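Local coordinates for protein beta-xylanase (PDB 7NWN) that probably binds plant cell-wall polysaccharide through this calcium-bearing family 9 carbohydrate-binding module, part of a hyperthermostable multimodular xylanase–glucuronoyl esterase, at residues A[111-123]-A[126-139]. Residues are numbered along the deposited sequence; the frame is centred on the assembly and turned at random.
Sequences DDLHYRVNYNNFK and DAGDILRFYTKTKL. With CA (calcium ion), chain S; EDO (1,2-ethanediol), chain I.
Strand 112-118 pairs briefly with 126-127, where D126 and A127 both face H114 in a classic beta bulge; the chain turns at D126 and, after a short 3-10 segment at 130-132, runs on as strand 133-139, whose axis passes 8.5 Å from that of 112-118 at 28°. The two longer strands belong to different sheets, and their facing side chains exemplify beta-sandwich packing. Y115 and F133 point in opposite directions in an offset stack, planes 8° apart and centroids 4.6 Å apart, each CB seated over the other's ring. F133 presents its other face to T135 CG2. With CG anti to the carbonyl carbon (chi1 -68°), Y115 extends along F133 until its OH donates to D129 O at 2.5 Å, a very short bond at the ring's edge. Losing the phenol ring to an alanine here would probably leave F133 without its stacking partner and D129 O without this donor. Farther along, N121 OD1 accepts from T135 OG1 (2.7 Å) and its ND2 donates to T135 O; K123 NZ adds a bond to the same OG1. T137 OG1 donates to Y119 O at 2.9 Å, from above the carbonyl plane. Stack and hydroxyl–amide network thus join the sheets, whereas a salt bridge holds the bulge onto strand 112-118: R116 NH2 reaches D126 OD2 at 2.7 Å and NH1 reaches OD1 at 3.2 Å. Since NE pairs with E95, R116 is probably kept charged between two carboxylates.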
ATOM      1  N   ASP A 111     -11.698  11.236  -6.612  1.00 45.05           N
ATOM      2  CA  ASP A 111     -11.374   9.824  -6.686  1.00 49.87           C
ATOM      3  C   ASP A 111     -10.000   9.491  -6.055  1.00 51.43           C
ATOM      4  O   ASP A 111      -9.549   8.351  -6.174  1.00 48.70           O
ATOM      5  CB  ASP A 111     -11.323   9.405  -8.157  1.00 48.38           C
ATOM      6  CG  ASP A 111     -10.089   9.976  -8.840  1.00 55.38           C
ATOM      7  OD1 ASP A 111      -9.924  11.240  -8.768  1.00 48.90           O
ATOM      8  OD2 ASP A 111      -9.240   9.153  -9.343  1.00 43.31           O
ATOM      9  N   ASP A 112      -9.261  10.481  -5.509  1.00 45.32           N
ATOM     10  CA  ASP A 112      -7.898  10.223  -5.037  1.00 49.01           C
ATOM     11  C   ASP A 112      -7.924   9.741  -3.582  1.00 40.05           C
ATOM     12  O   ASP A 112      -8.781  10.147  -2.811  1.00 40.83           O
ATOM     13  CB  ASP A 112      -6.965  11.411  -5.271  1.00 51.17           C
ATOM     14  CG  ASP A 112      -6.813  11.756  -6.755  1.00 51.35           C
ATOM     15  OD1 ASP A 112      -6.562  10.829  -7.547  1.00 45.54           O
ATOM     16  OD2 ASP A 112      -6.900  12.952  -7.094  1.00 50.82           O
ATOM     17  N   LEU A 113      -7.071   8.767  -3.261  1.00 40.87           N
ATOM     18  CA  LEU A 113      -7.119   8.134  -1.940  1.00 38.61           C
ATOM     19  C   LEU A 113      -5.743   8.247  -1.294  1.00 34.72           C
ATOM     20  O   LEU A 113      -4.713   8.067  -1.961  1.00 33.46           O
ATOM     21  CB  LEU A 113      -7.528   6.662  -2.063  1.00 35.63           C
ATOM     22  CG  LEU A 113      -8.834   6.364  -2.836  1.00 39.86           C
ATOM     23  CD1 LEU A 113      -9.066   4.855  -2.906  1.00 36.14           C
ATOM     24  CD2 LEU A 113     -10.056   7.063  -2.237  1.00 38.03           C
ATOM     25  N   HIS A 114      -5.776   8.480   0.026  1.00 35.74           N
ATOM     26  CA  HIS A 114      -4.553   8.439   0.822  1.00 39.50           C
ATOM     27  C   HIS A 114      -4.887   7.878   2.210  1.00 35.87           C
ATOM     28  O   HIS A 114      -5.562   8.535   3.013  1.00 32.88           O
ATOM     29  CB  HIS A 114      -3.896   9.834   0.859  1.00 39.34           C
ATOM     30  CG  HIS A 114      -2.637   9.904   1.647  1.00 42.33           C
ATOM     31  ND1 HIS A 114      -2.135  11.092   2.138  1.00 41.03           N
ATOM     32  CD2 HIS A 114      -1.788   8.938   2.057  1.00 39.81           C
ATOM     33  CE1 HIS A 114      -1.032  10.865   2.796  1.00 45.46           C
ATOM     34  NE2 HIS A 114      -0.798   9.555   2.766  1.00 42.20           N
ATOM     35  N   TYR A 115      -4.436   6.638   2.425  1.00 32.78           N
ATOM     36  CA  TYR A 115      -4.758   5.882   3.635  1.00 33.04           C
ATOM     37  C   TYR A 115      -3.451   5.598   4.372  1.00 32.09           C
ATOM     38  O   TYR A 115      -2.385   5.622   3.755  1.00 30.86           O
ATOM     39  CB  TYR A 115      -5.392   4.544   3.245  1.00 35.72           C
ATOM     40  CG  TYR A 115      -6.768   4.662   2.626  1.00 35.60           C
ATOM     41  CD1 TYR A 115      -7.792   5.363   3.242  1.00 37.26           C
ATOM     42  CD2 TYR A 115      -7.056   4.019   1.429  1.00 37.59           C
ATOM     43  CE1 TYR A 115      -9.057   5.451   2.656  1.00 38.60           C
ATOM     44  CE2 TYR A 115      -8.332   4.050   0.866  1.00 38.17           C
ATOM     45  CZ  TYR A 115      -9.328   4.805   1.457  1.00 42.55           C
ATOM     46  OH  TYR A 115     -10.580   4.839   0.894  1.00 37.28           O
ATOM     47  N   ARG A 116      -3.573   5.317   5.674  1.00 33.90           N
ATOM     48  CA  ARG A 116      -2.415   5.049   6.545  1.00 33.95           C
ATOM     49  C   ARG A 116      -2.863   3.995   7.557  1.00 28.88           C
ATOM     50  O   ARG A 116      -4.023   4.020   7.967  1.00 29.81           O
ATOM     51  CB  ARG A 116      -2.011   6.335   7.310  1.00 33.90           C
ATOM     52  CG  ARG A 116      -0.764   6.226   8.208  1.00 34.22           C
ATOM     53  CD  ARG A 116      -0.480   7.541   9.004  1.00 36.16           C
ATOM     54  NE  ARG A 116      -0.150   8.643   8.074  1.00 36.55           N
ATOM     55  CZ  ARG A 116      -1.014   9.576   7.642  1.00 34.37           C
ATOM     56  NH1 ARG A 116      -2.259   9.623   8.106  1.00 35.41           N
ATOM     57  NH2 ARG A 116      -0.617  10.451   6.733  1.00 35.52           N
ATOM     58  N   VAL A 117      -1.948   3.073   7.932  1.00 31.16           N
ATOM     59  CA  VAL A 117      -2.237   2.133   9.009  1.00 30.17           C
ATOM     60  C   VAL A 117      -0.923   1.938   9.763  1.00 28.95           C
ATOM     61  O   VAL A 117       0.147   1.836   9.136  1.00 30.21           O
ATOM     62  CB  VAL A 117      -2.818   0.791   8.481  1.00 33.10           C
ATOM     63  CG1 VAL A 117      -1.953   0.142   7.408  1.00 27.65           C
ATOM     64  CG2 VAL A 117      -3.159  -0.201   9.584  1.00 30.63           C
ATOM     65  N   ASN A 118      -0.996   2.004  11.099  1.00 30.92           N
ATOM     66  CA  ASN A 118       0.193   1.773  11.913  1.00 33.96           C
ATOM     67  C   ASN A 118       0.348   0.280  12.259  1.00 35.35           C
ATOM     68  O   ASN A 118      -0.525  -0.525  11.949  1.00 33.58           O
ATOM     69  CB  ASN A 118       0.194   2.702  13.131  1.00 30.11           C
ATOM     70  CG  ASN A 118      -0.721   2.294  14.272  1.00 34.50           C
ATOM     71  OD1 ASN A 118      -1.293   1.210  14.297  1.00 33.69           O
ATOM     72  ND2 ASN A 118      -0.833   3.159  15.275  1.00 34.59           N
ATOM     73  N   TYR A 119       1.442  -0.081  12.966  1.00 35.91           N
ATOM     74  CA  TYR A 119       1.771  -1.484  13.198  1.00 34.48           C
ATOM     75  C   TYR A 119       0.744  -2.109  14.147  1.00 33.19           C
ATOM     76  O   TYR A 119       0.674  -3.318  14.147  1.00 35.32           O
ATOM     77  CB  TYR A 119       3.205  -1.661  13.744  1.00 37.08           C
ATOM     78  CG  TYR A 119       3.423  -0.950  15.053  1.00 33.08           C
ATOM     79  CD1 TYR A 119       3.751   0.404  15.084  1.00 34.28           C
ATOM     80  CD2 TYR A 119       3.157  -1.578  16.258  1.00 32.90           C
ATOM     81  CE1 TYR A 119       3.893   1.085  16.290  1.00 38.87           C
ATOM     82  CE2 TYR A 119       3.323  -0.917  17.473  1.00 34.59           C
ATOM     83  CZ  TYR A 119       3.680   0.425  17.495  1.00 44.10           C
ATOM     84  OH  TYR A 119       3.780   1.120  18.683  1.00 40.34           O
ATOM     85  N   ASN A 120      -0.044  -1.311  14.915  1.00 31.09           N
ATOM     86  CA  ASN A 120      -1.133  -1.814  15.768  1.00 30.52           C
ATOM     87  C   ASN A 120      -2.477  -1.874  15.023  1.00 28.16           C
ATOM     88  O   ASN A 120      -3.533  -2.067  15.657  1.00 30.52           O
ATOM     89  CB  ASN A 120      -1.322  -0.988  17.049  1.00 30.99           C
ATOM     90  CG  ASN A 120      -0.194  -1.254  18.014  1.00 44.13           C
ATOM     91  OD1 ASN A 120       0.324  -2.373  18.064  1.00 42.74           O
ATOM     92  ND2 ASN A 120       0.251  -0.216  18.697  1.00 45.98           N
ATOM     93  N   ASN A 121      -2.417  -1.643  13.708  1.00 27.37           N
ATOM     94  CA  ASN A 121      -3.598  -1.730  12.844  1.00 31.93           C
ATOM     95  C   ASN A 121      -4.566  -0.554  12.993  1.00 36.37           C
ATOM     96  O   ASN A 121      -5.742  -0.673  12.575  1.00 30.08           O
ATOM     97  CB  ASN A 121      -4.409  -3.009  13.054  1.00 29.04           C
ATOM     98  CG  ASN A 121      -5.179  -3.354  11.782  1.00 28.46           C
ATOM     99  OD1 ASN A 121      -4.655  -3.177  10.684  1.00 27.65           O
ATOM    100  ND2 ASN A 121      -6.384  -3.890  11.939  1.00 29.88           N
ATOM    101  N   PHE A 122      -4.055   0.573  13.533  1.00 36.08           N
ATOM    102  CA  PHE A 122      -4.850   1.802  13.654  1.00 34.56           C
ATOM    103  C   PHE A 122      -4.806   2.520  12.304  1.00 31.68           C
ATOM    104  O   PHE A 122      -3.733   2.884  11.808  1.00 31.27           O
ATOM    105  CB  PHE A 122      -4.281   2.701  14.772  1.00 37.82           C
ATOM    106  CG  PHE A 122      -4.932   4.062  14.845  1.00 50.12           C
ATOM    107  CD1 PHE A 122      -6.263   4.193  15.215  1.00 48.16           C
ATOM    108  CD2 PHE A 122      -4.220   5.220  14.520  1.00 56.24           C
ATOM    109  CE1 PHE A 122      -6.884   5.437  15.252  1.00 53.90           C
ATOM    110  CE2 PHE A 122      -4.834   6.468  14.582  1.00 59.29           C
ATOM    111  CZ  PHE A 122      -6.171   6.567  14.931  1.00 49.82           C
ATOM    112  N   LYS A 123      -5.976   2.723  11.721  1.00 31.99           N
ATOM    113  CA  LYS A 123      -6.078   3.304  10.391  1.00 33.70           C
ATOM    114  C   LYS A 123      -6.507   4.771  10.441  1.00 32.02           C
ATOM    115  O   LYS A 123      -7.391   5.136  11.212  1.00 32.19           O
ATOM    116  CB  LYS A 123      -7.200   2.590   9.628  1.00 37.20           C
ATOM    117  CG  LYS A 123      -6.898   1.147   9.235  1.00 35.13           C
ATOM    118  CD  LYS A 123      -8.236   0.411   8.998  1.00 37.39           C
ATOM    119  CE  LYS A 123      -8.887  -0.114  10.264  1.00 40.94           C
ATOM    120  NZ  LYS A 123      -8.097  -1.210  10.926  1.00 41.57           N
ATOM    121  N   ASP A 126      -6.281  10.371   5.015  1.00 37.45           N
ATOM    122  CA  ASP A 126      -6.101  11.785   4.679  1.00 39.45           C
ATOM    123  C   ASP A 126      -6.944  12.199   3.451  1.00 44.36           C
ATOM    124  O   ASP A 126      -7.095  13.390   3.152  1.00 39.81           O
ATOM    125  CB  ASP A 126      -4.626  12.084   4.434  1.00 36.39           C
ATOM    126  CG  ASP A 126      -3.756  11.892   5.681  1.00 39.60           C
ATOM    127  OD1 ASP A 126      -4.310  11.632   6.751  1.00 44.26           O
ATOM    128  OD2 ASP A 126      -2.543  11.922   5.554  1.00 43.46           O
ATOM    129  N   ALA A 127      -7.464  11.230   2.699  1.00 38.19           N
ATOM    130  CA  ALA A 127      -8.293  11.503   1.526  1.00 40.15           C
ATOM    131  C   ALA A 127      -8.973  10.191   1.149  1.00 42.90           C
ATOM    132  O   ALA A 127      -8.280   9.169   0.986  1.00 37.34           O
ATOM    133  CB  ALA A 127      -7.430  11.959   0.361  1.00 32.92           C
ATOM    134  N   GLY A 128     -10.299  10.249   1.012  1.00 42.83           N
ATOM    135  CA  GLY A 128     -11.129   9.139   0.570  1.00 41.71           C
ATOM    136  C   GLY A 128     -11.866   8.497   1.735  1.00 42.51           C
ATOM    137  O   GLY A 128     -11.498   8.651   2.885  1.00 46.38           O
ATOM    138  N   ASP A 129     -12.912   7.750   1.412  1.00 35.94           N
ATOM    139  CA  ASP A 129     -13.793   7.107   2.356  1.00 38.27           C
ATOM    140  C   ASP A 129     -13.036   5.955   3.054  1.00 40.05           C
ATOM    141  O   ASP A 129     -12.575   5.043   2.366  1.00 35.02           O
ATOM    142  CB  ASP A 129     -15.004   6.658   1.521  1.00 40.02           C
ATOM    143  CG  ASP A 129     -16.017   5.917   2.340  1.00 43.31           C
ATOM    144  OD1 ASP A 129     -15.870   5.913   3.587  1.00 45.60           O
ATOM    145  OD2 ASP A 129     -16.932   5.317   1.724  1.00 51.21           O
ATOM    146  N   ILE A 130     -12.875   6.026   4.394  1.00 38.45           N
ATOM    147  CA  ILE A 130     -12.114   4.988   5.091  1.00 38.45           C
ATOM    148  C   ILE A 130     -12.889   3.654   5.111  1.00 44.84           C
ATOM    149  O   ILE A 130     -12.276   2.623   5.367  1.00 36.29           O
ATOM    150  CB  ILE A 130     -11.690   5.407   6.520  1.00 40.00           C
ATOM    151  CG1 ILE A 130     -10.451   4.611   7.018  1.00 36.55           C
ATOM    152  CG2 ILE A 130     -12.872   5.285   7.457  1.00 35.95           C
ATOM    153  CD1 ILE A 130      -9.831   5.150   8.295  1.00 42.63           C
ATOM    154  N   LEU A 131     -14.212   3.658   4.818  1.00 39.13           N
ATOM    155  CA  LEU A 131     -15.006   2.436   4.708  1.00 37.33           C
ATOM    156  C   LEU A 131     -14.502   1.514   3.593  1.00 34.41           C
ATOM    157  O   LEU A 131     -14.842   0.347   3.593  1.00 36.60           O
ATOM    158  CB  LEU A 131     -16.491   2.764   4.492  1.00 38.48           C
ATOM    159  CG  LEU A 131     -17.284   3.037   5.780  1.00 43.89           C
ATOM    160  CD1 LEU A 131     -16.679   4.185   6.598  1.00 50.29           C
ATOM    161  CD2 LEU A 131     -18.723   3.375   5.450  1.00 47.52           C
ATOM    162  N   ARG A 132     -13.682   2.022   2.673  1.00 28.83           N
ATOM    163  CA  ARG A 132     -13.152   1.231   1.574  1.00 33.15           C
ATOM    164  C   ARG A 132     -11.899   0.460   2.007  1.00 34.99           C
ATOM    165  O   ARG A 132     -11.453  -0.395   1.258  1.00 32.92           O
ATOM    166  CB  ARG A 132     -12.762   2.156   0.416  1.00 31.88           C
ATOM    167  CG  ARG A 132     -13.990   2.950  -0.073  1.00 33.68           C
ATOM    168  CD  ARG A 132     -13.558   3.979  -1.109  1.00 32.52           C
ATOM    169  NE  ARG A 132     -12.962   3.361  -2.267  1.00 33.07           N
ATOM    170  CZ  ARG A 132     -12.673   3.984  -3.390  1.00 38.11           C
ATOM    171  NH1 ARG A 132     -12.958   5.270  -3.511  1.00 39.45           N
ATOM    172  NH2 ARG A 132     -12.151   3.317  -4.409  1.00 35.11           N
ATOM    173  N   PHE A 133     -11.352   0.789   3.199  1.00 32.50           N
ATOM    174  CA  PHE A 133     -10.005   0.363   3.606  1.00 32.30           C
ATOM    175  C   PHE A 133     -10.148  -0.685   4.707  1.00 32.52           C
ATOM    176  O   PHE A 133     -10.812  -0.458   5.743  1.00 34.17           O
ATOM    177  CB  PHE A 133      -9.204   1.579   4.094  1.00 35.12           C
ATOM    178  CG  PHE A 133      -7.734   1.394   4.400  1.00 30.93           C
ATOM    179  CD1 PHE A 133      -6.906   0.752   3.500  1.00 30.39           C
ATOM    180  CD2 PHE A 133      -7.159   2.039   5.498  1.00 32.34           C
ATOM    181  CE1 PHE A 133      -5.534   0.658   3.714  1.00 32.31           C
ATOM    182  CE2 PHE A 133      -5.778   1.967   5.719  1.00 35.30           C
ATOM    183  CZ  PHE A 133      -4.972   1.247   4.852  1.00 33.13           C
ATOM    184  N   TYR A 134      -9.585  -1.873   4.447  1.00 30.57           N
ATOM    185  CA  TYR A 134      -9.718  -2.937   5.434  1.00 29.34           C
ATOM    186  C   TYR A 134      -8.337  -3.558   5.634  1.00 30.52           C
ATOM    187  O   TYR A 134      -7.721  -3.963   4.642  1.00 29.44           O
ATOM    188  CB  TYR A 134     -10.662  -3.995   4.878  1.00 29.52           C
ATOM    189  CG  TYR A 134     -10.910  -5.211   5.735  1.00 30.85           C
ATOM    190  CD1 TYR A 134     -10.944  -5.157   7.130  1.00 28.45           C
ATOM    191  CD2 TYR A 134     -11.132  -6.442   5.115  1.00 30.54           C
ATOM    192  CE1 TYR A 134     -11.205  -6.304   7.864  1.00 31.31           C
ATOM    193  CE2 TYR A 134     -11.403  -7.600   5.836  1.00 30.48           C
ATOM    194  CZ  TYR A 134     -11.434  -7.526   7.220  1.00 32.10           C
ATOM    195  OH  TYR A 134     -11.713  -8.664   7.917  1.00 32.36           O
ATOM    196  N   THR A 135      -7.892  -3.655   6.911  1.00 29.43           N
ATOM    197  CA  THR A 135      -6.483  -3.995   7.143  1.00 29.29           C
ATOM    198  C   THR A 135      -6.381  -4.972   8.313  1.00 28.64           C
ATOM    199  O   THR A 135      -7.220  -4.954   9.216  1.00 28.42           O
ATOM    200  CB  THR A 135      -5.623  -2.754   7.461  1.00 31.21           C
ATOM    201  OG1 THR A 135      -6.125  -2.197   8.678  1.00 33.36           O
ATOM    202  CG2 THR A 135      -5.646  -1.702   6.367  1.00 32.10           C
ATOM    203  N   LYS A 136      -5.275  -5.723   8.315  1.00 29.64           N
ATOM    204  CA  LYS A 136      -4.803  -6.477   9.470  1.00 28.43           C
ATOM    205  C   LYS A 136      -3.291  -6.284   9.553  1.00 29.40           C
ATOM    206  O   LYS A 136      -2.646  -6.067   8.515  1.00 29.26           O
ATOM    207  CB  LYS A 136      -5.076  -7.964   9.237  1.00 29.58           C
ATOM    208  CG  LYS A 136      -6.557  -8.299   9.237  1.00 30.26           C
ATOM    209  CD  LYS A 136      -7.221  -8.120  10.564  1.00 35.15           C
ATOM    210  CE  LYS A 136      -8.676  -8.526  10.453  1.00 42.12           C
ATOM    211  NZ  LYS A 136      -9.455  -8.011  11.618  1.00 45.81           N
ATOM    212  N   THR A 137      -2.742  -6.378  10.771  1.00 27.71           N
ATOM    213  CA  THR A 137      -1.301  -6.277  10.899  1.00 29.16           C
ATOM    214  C   THR A 137      -0.839  -7.454  11.757  1.00 31.06           C
ATOM    215  O   THR A 137      -1.627  -8.095  12.419  1.00 30.04           O
ATOM    216  CB  THR A 137      -0.836  -4.957  11.557  1.00 28.36           C
ATOM    217  OG1 THR A 137      -1.357  -4.906  12.876  1.00 30.32           O
ATOM    218  CG2 THR A 137      -1.265  -3.733  10.776  1.00 29.03           C
ATOM    219  N   LYS A 138       0.457  -7.713  11.719  1.00 29.86           N
ATOM    220  CA  LYS A 138       1.014  -8.744  12.569  1.00 30.90           C
ATOM    221  C   LYS A 138       2.377  -8.238  13.018  1.00 30.48           C
ATOM    222  O   LYS A 138       3.154  -7.789  12.180  1.00 31.67           O
ATOM    223  CB  LYS A 138       1.186 -10.049  11.793  1.00 32.95           C
ATOM    224  CG  LYS A 138       1.652 -11.219  12.687  1.00 31.30           C
ATOM    225  CD  LYS A 138       1.751 -12.547  11.930  1.00 35.02           C
ATOM    226  CE  LYS A 138       2.032 -13.709  12.893  1.00 36.17           C
ATOM    227  NZ  LYS A 138       2.255 -14.913  12.093  1.00 36.89           N
ATOM    228  N   LEU A 139       2.663  -8.387  14.313  1.00 30.65           N
ATOM    229  CA  LEU A 139       4.002  -8.168  14.856  1.00 33.60           C
ATOM    230  C   LEU A 139       4.923  -9.329  14.495  1.00 32.16           C
ATOM    231  O   LEU A 139       4.587 -10.482  14.715  1.00 32.52           O
ATOM    232  CB  LEU A 139       3.896  -8.028  16.384  1.00 39.24           C
ATOM    233  CG  LEU A 139       3.154  -6.792  16.885  1.00 47.05           C
ATOM    234  CD1 LEU A 139       3.441  -6.586  18.375  1.00 48.98           C
ATOM    235  CD2 LEU A 139       3.594  -5.553  16.106  1.00 48.05           C
TER
HETATM  236 CA    CA S 318      -7.635  10.800  -9.614  0.60 51.82          CA
HETATM  237  C1  EDO I 308     -11.163  13.194  -2.011  1.00 82.93           C
HETATM  238  O1  EDO I 308      -9.754  12.948  -2.341  1.00 60.64           O
HETATM  239  C2  EDO I 308     -11.923  12.542  -0.865  1.00 73.73           C
HETATM  240  O2  EDO I 308     -11.628  12.979   0.477  1.00 85.22           O
HETATM  241  O   HOH W   1     -11.836   6.501  -5.866  1.00 47.75           O
HETATM  242  O   HOH W   2      -5.895  12.606  -9.673  1.00 54.89           O
HETATM  243  O   HOH W   3      -9.541  -3.083   9.465  1.00 38.48           O